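Local coordinates for PvdO (Pseudomonas aeruginosa, PDB 5HHA), which is a calcium-binding periplasmic protein of the formylglycine-generating enzyme fold, connected with chromophore maturation and possibly having formylglycine-generating oxidase activity, at residues V43-G48 with K75-S80; E65-D70 with H228-P233; R109-G114 with S272-W277. All blocks are in the same frame, centred on the assembly; numbering follows the deposited sequence. Where two conformers were deposited one is given.

Contact 1. Residues V43-G48 with K75-S80; sequences VVLPAG and KPFAIS
Leu-45 is the main bump of this antiparallel strand pair: its CD1 methyl drops into a hollow between the Phe-77 ring and the Ile-79 side chain. CD1 lies 3.8 Å from Phe-77 CZ and 3.9 Å from Ile-79 CD1, while CB of Leu-45 sits over one face of the ring, toward its rim. The ring reaches this place because Phe-77 CG stands between its backbone N and carbonyl carbon (chi1 62°), which brings the end of the side chain nearer to the leucine than its base. Val-43 extends the same face, its CG1 lying 4.2 Å from CG1 of Ile-79. A branched leucine, a flat ring and two beta-branched residues thus fit one another along this face, which is buried further by Phe-208, Met-213 and helix 154-162.

The other face carries smaller shapes. Val-44 and Ala-78 form the non-hydrogen-bonded pair, and Phe-33 of strand 32-33 packs against both. Val-44 CG1 lies alongside Pro-76 CB, both side chains pointing the same way. Past the end of the strand pairing, the Ala-47 methyl rests 4.0 Å from Pro-76 CD, a small knob against a proline ring nearer the surface.

Four backbone bonds join the strands. Val-43 N gives a nearly straight one to Ile-79 O (2.9 Å, 170°), whereas Phe-77 N to Leu-45 O is longer at 3.3 Å. Ala-78 CA adds a C-H...O contact to Val-43 O. Across the two segments the polar pairing is therefore entirely backbone, and the side chains contribute apolar contact, as suits a buried part of a sheet.

Contact 2. Residues E65-D70 with H228-P233; sequences EGPLHD and HYNGAP
His-69 and Tyr-229 make the tight part of this contact. The imidazole comes over one face of the phenol ring with its CE1 corner leading, 3.2 Å from Tyr-229 CG. The planes are inclined at 47°, an oblique meeting of the two rings. With chi1 at 64° the histidine side chain turns in toward the tyrosine, and a bond from ND1 to Pro-67 O (2.9 Å), in the carbonyl plane, restrains the rotation of the ring and leaves NE2 for a partner on the far side.

The backbone on the Gly-66 side is close as well. Tyr-229 N donates to Gly-66 O (2.9 Å), arriving from above the carbonyl plane at an N-H...O angle of 144°. The peptide before Pro-67 is cis, and the proline ring turns its CD toward CB of Tyr-229, 3.9 Å away. Tyrosine suits its place by offering a broad ring to the histidine, while Met-52, Glu-154 and Glu-158 touch its side chain from beyond the two segments.

Away from this centre the fit is looser. Asn-230, exposed, brings OD1 to within 3.3 Å of Pro-67 CD, a contact without a hydrogen bond. Near the other end, the Ala-232 methyl is 3.9 Å from His-69 NE2, and a water spans the remaining distance, lying in the imidazole plane 2.7 Å from NE2 and donating to Pro-233 O.

Gly-231, with its positive phi, completes a type II beta turn from Tyr-229 to Ala-232, closed by Ala-232 N to Tyr-229 O. This turn, in the long loop between strands 223-224 and 247-251, packs against the chain entering strand 69-73, which pairs antiparallel with 42-52 in the sulfatase-modifying factor domain.

Contact 3. Residues R109-G114 with S272-W277; sequences RECIAG and SDRGDW
The charged part of the contact is a salt bridge in which Arg-109, in the conformer described (it was modelled in two), grips one oxygen of Asp-276 side-on. NE and NH2 both donate to OD2, at 2.7 and 3.0 Å, with OD2 lying in the guanidinium plane. The NE bond uses the syn lone pair of OD2, but NH2 meets it 30° out of the carboxylate plane, and the two flat groups are turned 51° apart. Bends at chi2 (-89°) and chi3 of Arg-109 fold its chain so that the edge bearing NE and NH2 faces the acid. An arginine suits this place because it can offer two donors to a single oxygen, and the cluster of donors probably favours the charged form of the aspartate.

Two waters add links between the segments, one of them at the bridge, where it donates to both Asp-276 OD2 and Glu-110 O. The other accepts from Asp-276 N and donates to Arg-109 O (2.8 Å), tying backbone to backbone.

Van der Waals contact is supplied by Cys-111, whose SG, in a disulfide with Cys-128, lies 3.5 Å from Gly-275 C. Gly-275, without a side chain, lets the sulfur lie close to the backbone. Further along, Cys-111 CB meets the aliphatic CD of Arg-274 at 4.2 Å.

The contact thus joins two loops of the sulfatase-modifying factor domain. Segment 109-114 lies between helices 86-96 and 131-145; the other loop is tied to helix 131-145 by the Arg-274 to Asp-133 salt bridge, and Tyr-118 and Trp-254 hold Asp-276 O just before strand 278-285.

Overall arrangement
Contacts 1 and 3 are largely buried, on opposite sides of the chain's centre, whereas contact 2 is only partly buried. Contact 1 belongs to the sheet and combines backbone pairing with apolar side chains. Contact 2 is its neighbour in the fold: strand 69-73, which begins there, pairs with strand 42-52 of contact 1, and the two contacts' segments alternate along the chain. It relies on an aromatic pair, one direct backbone bond and a water. Contact 3 joins two loops, with charge, waters and a disulfide cysteine in place of sheet pairing; its centre is about 30 Å from that of contact 1, and its Arg-109 side chain about 13 Å from the calcium ion.

Contact 1. Residues V43-G48 with K75-S80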
loop_
_atom_site.group_PDB
_atom_site.type_symbol
_atom_site.label_atom_id
_atom_site.label_comp_id
_atom_site.label_asym_id
_atom_site.label_seq_id
_atom_site.Cartn_x
_atom_site.Cartn_y
_atom_site.Cartn_z
ATOM N N VAL A 43 10.874 4.465 6.042
ATOM C CA VAL A 43 12.027 4.662 5.175
ATOM C C VAL A 43 11.858 5.994 4.449
ATOM O O VAL A 43 10.770 6.351 3.992
ATOM C CB VAL A 43 12.228 3.469 4.186
ATOM C CG1 VAL A 43 11.021 3.282 3.242
ATOM C CG2 VAL A 43 13.521 3.623 3.396
ATOM N N VAL A 44 12.950 6.749 4.377
ATOM C CA VAL A 44 12.938 8.027 3.691
ATOM C C VAL A 44 13.009 7.829 2.183
ATOM O O VAL A 44 13.916 7.177 1.683
ATOM C CB VAL A 44 14.127 8.919 4.149
ATOM C CG1 VAL A 44 14.146 10.245 3.390
ATOM C CG2 VAL A 44 14.074 9.167 5.659
ATOM N N LEU A 45 12.029 8.389 1.488
ATOM C CA LEU A 45 12.032 8.449 0.027
ATOM C C LEU A 45 12.594 9.786 -0.433
ATOM O O LEU A 45 12.331 10.812 0.155
ATOM C CB LEU A 45 10.619 8.259 -0.544
ATOM C CG LEU A 45 9.866 6.987 -0.122
ATOM C CD1 LEU A 45 8.611 6.828 -0.982
ATOM C CD2 LEU A 45 10.721 5.761 -0.261
ATOM N N PRO A 46 13.344 9.781 -1.538
ATOM C CA PRO A 46 13.963 11.005 -2.036
ATOM C C PRO A 46 12.963 11.927 -2.684
ATOM O O PRO A 46 11.913 11.512 -3.187
ATOM C CB PRO A 46 14.952 10.482 -3.077
ATOM C CG PRO A 46 14.379 9.218 -3.537
ATOM C CD PRO A 46 13.706 8.606 -2.339
ATOM N N ALA A 47 13.253 13.218 -2.640
ATOM C CA ALA A 47 12.600 14.168 -3.513
ATOM C C ALA A 47 12.939 13.820 -4.954
ATOM O O ALA A 47 13.936 13.168 -5.215
ATOM C CB ALA A 47 13.060 15.578 -3.192
ATOM N N GLY A 48 12.107 14.257 -5.890
ATOM C CA GLY A 48 12.325 13.998 -7.302
ATOM C C GLY A 48 11.015 13.889 -8.034
ATOM O O GLY A 48 9.954 14.001 -7.433
ATOM N N LYS A 75 9.956 17.614 -1.768
ATOM C CA LYS A 75 10.646 17.342 -0.519
ATOM C C LYS A 75 10.689 15.846 -0.246
ATOM O O LYS A 75 9.726 15.115 -0.551
ATOM C CB LYS A 75 9.924 18.026 0.648
ATOM C CG LYS A 75 9.880 19.541 0.549
ATOM C CD LYS A 75 9.417 20.176 1.848
ATOM C CE LYS A 75 9.523 21.696 1.745
ATOM N NZ LYS A 75 9.204 22.385 3.034
ATOM N N PRO A 76 11.784 15.371 0.333
ATOM C CA PRO A 76 11.766 13.983 0.798
ATOM C C PRO A 76 10.681 13.765 1.860
ATOM O O PRO A 76 10.258 14.689 2.546
ATOM C CB PRO A 76 13.166 13.783 1.374
ATOM C CG PRO A 76 13.656 15.152 1.688
ATOM C CD PRO A 76 12.997 16.099 0.749
ATOM N N PHE A 77 10.193 12.531 1.952
ATOM C CA PHE A 77 9.138 12.180 2.897
ATOM C C PHE A 77 9.315 10.708 3.205
ATOM O O PHE A 77 9.995 9.986 2.476
ATOM C CB PHE A 77 7.746 12.455 2.317
ATOM C CG PHE A 77 7.434 11.659 1.092
ATOM C CD1 PHE A 77 7.936 12.020 -0.141
ATOM C CD2 PHE A 77 6.598 10.545 1.178
ATOM C CE1 PHE A 77 7.643 11.268 -1.279
ATOM C CE2 PHE A 77 6.281 9.802 0.052
ATOM C CZ PHE A 77 6.803 10.152 -1.167
ATOM N N ALA A 78 8.748 10.244 4.313
ATOM C CA ALA A 78 8.888 8.844 4.703
ATOM C C ALA A 78 7.586 8.080 4.478
ATOM O O ALA A 78 6.500 8.630 4.630
ATOM C CB ALA A 78 9.301 8.762 6.162
ATOM N N ILE A 79 7.730 6.801 4.165
ATOM C CA ILE A 79 6.596 5.871 4.170
ATOM C C ILE A 79 6.986 4.660 4.968
ATOM O O ILE A 79 8.158 4.390 5.158
ATOM C CB ILE A 79 6.124 5.472 2.732
ATOM C CG1 ILE A 79 7.172 4.615 2.030
ATOM C CG2 ILE A 79 5.736 6.675 1.912
ATOM C CD1 ILE A 79 6.607 3.935 0.763
ATOM N N SER A 80 5.999 3.904 5.415
ATOM C CA SER A 80 6.310 2.658 6.098
ATOM C C SER A 80 6.895 1.675 5.082
ATOM O O SER A 80 6.342 1.484 3.984
ATOM C CB SER A 80 5.097 2.142 6.854
ATOM O OG SER A 80 3.967 1.933 6.031
#

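Contact 2. Residues E65-D70 with H228-P233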
loop_
_atom_site.group_PDB
_atom_site.type_symbol
_atom_site.label_atom_id
_atom_site.label_comp_id
_atom_site.label_asym_id
_atom_site.label_seq_id
_atom_site.Cartn_x
_atom_site.Cartn_y
_atom_site.Cartn_z
ATOM N N GLU A 65 -5.154 3.772 -16.558
ATOM C CA GLU A 65 -3.751 3.994 -16.203
ATOM C C GLU A 65 -3.085 5.066 -17.063
ATOM O O GLU A 65 -1.873 5.162 -17.125
ATOM C CB GLU A 65 -2.976 2.692 -16.291
ATOM C CG GLU A 65 -3.475 1.660 -15.280
ATOM C CD GLU A 65 -2.937 0.267 -15.491
ATOM O OE1 GLU A 65 -1.807 0.120 -15.973
ATOM O OE2 GLU A 65 -3.602 -0.714 -15.125
ATOM N N GLY A 66 -3.885 5.903 -17.699
ATOM C CA GLY A 66 -3.358 7.002 -18.483
ATOM C C GLY A 66 -4.181 8.244 -18.298
ATOM O O GLY A 66 -5.300 8.200 -17.788
ATOM N N PRO A 67 -3.645 9.364 -18.791
ATOM C CA PRO A 67 -2.356 9.440 -19.495
ATOM C C PRO A 67 -1.150 9.334 -18.578
ATOM O O PRO A 67 -1.196 9.712 -17.391
ATOM C CB PRO A 67 -2.382 10.831 -20.143
ATOM C CG PRO A 67 -3.352 11.589 -19.308
ATOM C CD PRO A 67 -4.413 10.606 -18.900
ATOM N N LEU A 68 -0.057 8.859 -19.127
ATOM C CA LEU A 68 1.235 8.995 -18.495
ATOM C C LEU A 68 1.418 10.455 -18.165
ATOM O O LEU A 68 1.124 11.332 -19.000
ATOM C CB LEU A 68 2.317 8.552 -19.453
ATOM C CG LEU A 68 2.392 7.057 -19.717
ATOM C CD1 LEU A 68 3.144 6.773 -21.003
ATOM C CD2 LEU A 68 3.066 6.399 -18.524
ATOM N N HIS A 69 1.911 10.758 -16.975
ATOM C CA HIS A 69 2.066 12.166 -16.580
ATOM C C HIS A 69 3.109 12.209 -15.487
ATOM O O HIS A 69 3.195 11.303 -14.636
ATOM C CB HIS A 69 0.724 12.771 -16.121
ATOM C CG HIS A 69 0.171 12.122 -14.885
ATOM N ND1 HIS A 69 -0.318 10.832 -14.879
ATOM C CD2 HIS A 69 0.117 12.554 -13.602
ATOM C CE1 HIS A 69 -0.688 10.512 -13.651
ATOM N NE2 HIS A 69 -0.433 11.539 -12.856
ATOM N N ASP A 70 3.934 13.255 -15.468
ATOM C CA ASP A 70 5.032 13.317 -14.530
ATOM C C ASP A 70 4.584 14.037 -13.260
ATOM O O ASP A 70 3.863 15.023 -13.302
ATOM C CB ASP A 70 6.234 14.017 -15.146
ATOM C CG ASP A 70 6.939 13.160 -16.172
ATOM O OD1 ASP A 70 6.418 12.107 -16.568
ATOM O OD2 ASP A 70 8.002 13.592 -16.657
ATOM N N HIS A 228 -9.176 7.781 -14.726
ATOM C CA HIS A 228 -8.172 8.259 -15.668
ATOM C C HIS A 228 -7.277 9.205 -14.886
ATOM O O HIS A 228 -7.479 9.419 -13.681
ATOM C CB HIS A 228 -8.893 9.009 -16.791
ATOM C CG HIS A 228 -9.681 10.153 -16.262
ATOM N ND1 HIS A 228 -11.042 10.100 -16.029
ATOM C CD2 HIS A 228 -9.268 11.351 -15.796
ATOM C CE1 HIS A 228 -11.433 11.239 -15.480
ATOM N NE2 HIS A 228 -10.373 12.008 -15.320
ATOM N N TYR A 229 -6.316 9.806 -15.570
ATOM C CA TYR A 229 -5.446 10.815 -14.964
ATOM C C TYR A 229 -5.596 12.228 -15.590
ATOM O O TYR A 229 -4.712 13.056 -15.436
ATOM C CB TYR A 229 -3.993 10.391 -15.075
ATOM C CG TYR A 229 -3.616 9.217 -14.190
ATOM C CD1 TYR A 229 -3.801 9.256 -12.794
ATOM C CD2 TYR A 229 -3.009 8.090 -14.731
ATOM C CE1 TYR A 229 -3.402 8.205 -11.982
ATOM C CE2 TYR A 229 -2.597 7.040 -13.910
ATOM C CZ TYR A 229 -2.785 7.107 -12.545
ATOM O OH TYR A 229 -2.377 6.072 -11.728
ATOM N N ASN A 230 -6.675 12.460 -16.320
ATOM C CA ASN A 230 -6.927 13.793 -16.872
ATOM C C ASN A 230 -7.242 14.771 -15.756
ATOM O O ASN A 230 -8.230 14.629 -15.066
ATOM C CB ASN A 230 -8.038 13.730 -17.910
ATOM C CG ASN A 230 -7.688 12.807 -19.063
ATOM O OD1 ASN A 230 -6.623 12.912 -19.653
ATOM N ND2 ASN A 230 -8.568 11.875 -19.350
ATOM N N GLY A 231 -6.353 15.737 -15.558
ATOM C CA GLY A 231 -6.511 16.703 -14.482
ATOM C C GLY A 231 -5.894 16.264 -13.168
ATOM O O GLY A 231 -6.101 16.916 -12.141
ATOM N N ALA A 232 -5.117 15.174 -13.184
ATOM C CA ALA A 232 -4.516 14.647 -11.958
ATOM C C ALA A 232 -3.527 15.652 -11.386
ATOM O O ALA A 232 -2.833 16.358 -12.141
ATOM C CB ALA A 232 -3.807 13.348 -12.258
ATOM N N PRO A 233 -3.377 15.677 -10.061
ATOM C CA PRO A 233 -2.379 16.574 -9.486
ATOM C C PRO A 233 -0.957 16.143 -9.807
ATOM O O PRO A 233 -0.649 14.948 -9.904
ATOM C CB PRO A 233 -2.660 16.493 -7.984
ATOM C CG PRO A 233 -3.313 15.161 -7.804
ATOM C CD PRO A 233 -4.110 14.926 -9.025
HETATM O O HOH W 1 -1.028 12.269 -10.348
#

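Contact 3. Residues R109-G114 with S272-W277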
loop_
_atom_site.group_PDB
_atom_site.type_symbol
_atom_site.label_atom_id
_atom_site.label_comp_id
_atom_site.label_asym_id
_atom_site.label_seq_id
_atom_site.Cartn_x
_atom_site.Cartn_y
_atom_site.Cartn_z
ATOM N N ARG A 109 -14.789 -15.185 4.226
ATOM C CA ARG A 109 -13.909 -14.023 4.063
ATOM C C ARG A 109 -14.225 -12.934 5.086
ATOM O O ARG A 109 -13.828 -11.784 4.929
ATOM C CB ARG A 109 -14.030 -13.469 2.643
ATOM C CG ARG A 109 -13.818 -14.520 1.551
ATOM C CD ARG A 109 -12.351 -14.658 1.147
ATOM N NE ARG A 109 -11.451 -14.724 2.295
ATOM C CZ ARG A 109 -10.880 -15.835 2.755
ATOM N NH1 ARG A 109 -11.090 -17.005 2.165
ATOM N NH2 ARG A 109 -10.092 -15.783 3.808
ATOM N N GLU A 110 -14.917 -13.297 6.154
ATOM C CA GLU A 110 -15.379 -12.310 7.136
ATOM C C GLU A 110 -14.231 -11.616 7.880
ATOM O O GLU A 110 -13.198 -12.203 8.152
ATOM C CB GLU A 110 -16.326 -12.968 8.151
ATOM C CG GLU A 110 -17.659 -13.446 7.540
ATOM C CD GLU A 110 -17.583 -14.863 6.999
ATOM O OE1 GLU A 110 -16.527 -15.505 7.154
ATOM O OE2 GLU A 110 -18.600 -15.344 6.458
ATOM N N CYS A 111 -14.462 -10.339 8.197
ATOM C CA CYS A 111 -13.617 -9.531 9.057
ATOM C C CYS A 111 -14.353 -9.338 10.360
ATOM O O CYS A 111 -15.463 -8.810 10.357
ATOM C CB CYS A 111 -13.361 -8.143 8.442
ATOM S SG CYS A 111 -12.175 -8.155 7.063
ATOM N N ILE A 112 -13.738 -9.754 11.457
ATOM C CA ILE A 112 -14.378 -9.642 12.771
ATOM C C ILE A 112 -13.429 -8.874 13.680
ATOM O O ILE A 112 -12.351 -9.361 14.053
ATOM C CB ILE A 112 -14.739 -11.027 13.371
ATOM C CG1 ILE A 112 -15.813 -11.730 12.539
ATOM C CG2 ILE A 112 -15.287 -10.863 14.781
ATOM C CD1 ILE A 112 -15.340 -12.370 11.291
ATOM N N ALA A 113 -13.811 -7.636 13.968
ATOM C CA ALA A 113 -13.078 -6.765 14.864
ATOM C C ALA A 113 -11.606 -6.659 14.466
ATOM O O ALA A 113 -10.728 -6.603 15.312
ATOM C CB ALA A 113 -13.222 -7.247 16.320
ATOM N N GLY A 114 -11.348 -6.596 13.164
ATOM C CA GLY A 114 -10.003 -6.431 12.657
ATOM C C GLY A 114 -9.310 -7.715 12.267
ATOM O O GLY A 114 -8.226 -7.670 11.676
ATOM N N SER A 272 -16.046 2.891 3.249
ATOM C CA SER A 272 -16.588 2.131 4.365
ATOM C C SER A 272 -16.373 0.631 4.180
ATOM O O SER A 272 -16.713 -0.131 5.077
ATOM C CB SER A 272 -18.080 2.449 4.542
ATOM O OG SER A 272 -18.808 2.100 3.377
ATOM N N ASP A 273 -15.849 0.187 3.034
ATOM C CA ASP A 273 -15.521 -1.221 2.818
ATOM C C ASP A 273 -14.334 -1.624 3.705
ATOM O O ASP A 273 -13.530 -0.786 4.116
ATOM C CB ASP A 273 -15.095 -1.475 1.354
ATOM C CG ASP A 273 -16.229 -1.407 0.348
ATOM O OD1 ASP A 273 -17.417 -1.475 0.724
ATOM O OD2 ASP A 273 -15.902 -1.321 -0.863
ATOM N N ARG A 274 -14.224 -2.916 3.968
ATOM C CA ARG A 274 -13.020 -3.473 4.557
ATOM C C ARG A 274 -12.911 -4.896 4.052
ATOM O O ARG A 274 -13.883 -5.491 3.562
ATOM C CB ARG A 274 -13.060 -3.422 6.090
ATOM C CG ARG A 274 -14.128 -4.292 6.726
ATOM C CD ARG A 274 -14.217 -4.071 8.226
ATOM N NE ARG A 274 -14.770 -2.756 8.521
ATOM C CZ ARG A 274 -14.222 -1.850 9.324
ATOM N NH1 ARG A 274 -13.078 -2.071 9.948
ATOM N NH2 ARG A 274 -14.829 -0.686 9.509
ATOM N N GLY A 275 -11.734 -5.472 4.176
ATOM C CA GLY A 275 -11.566 -6.856 3.779
ATOM C C GLY A 275 -10.269 -7.420 4.277
ATOM O O GLY A 275 -9.367 -6.704 4.666
ATOM N N ASP A 276 -10.170 -8.739 4.192
ATOM C CA ASP A 276 -8.979 -9.468 4.601
ATOM C C ASP A 276 -7.839 -9.379 3.565
ATOM O O ASP A 276 -6.797 -10.037 3.670
ATOM C CB ASP A 276 -9.343 -10.924 4.907
ATOM C CG ASP A 276 -9.753 -11.714 3.683
ATOM O OD1 ASP A 276 -9.503 -11.276 2.545
ATOM O OD2 ASP A 276 -10.299 -12.829 3.872
ATOM N N TRP A 277 -8.062 -8.495 2.582
ATOM C CA TRP A 277 -7.175 -8.294 1.447
ATOM C C TRP A 277 -6.787 -6.821 1.286
ATOM O O TRP A 277 -6.052 -6.503 0.359
ATOM C CB TRP A 277 -7.866 -8.799 0.178
ATOM C CG TRP A 277 -9.194 -8.200 -0.069
ATOM C CD1 TRP A 277 -10.394 -8.537 0.497
ATOM C CD2 TRP A 277 -9.468 -7.137 -0.977
ATOM N NE1 TRP A 277 -11.393 -7.741 0.006
ATOM C CE2 TRP A 277 -10.850 -6.874 -0.907
ATOM C CE3 TRP A 277 -8.685 -6.380 -1.861
ATOM C CZ2 TRP A 277 -11.455 -5.900 -1.682
ATOM C CZ3 TRP A 277 -9.297 -5.401 -2.622
ATOM C CH2 TRP A 277 -10.658 -5.182 -2.533
HETATM O O HOH W 2 -12.537 -9.968 3.262
HETATM O O HOH W 3 -11.247 -13.368 6.344
#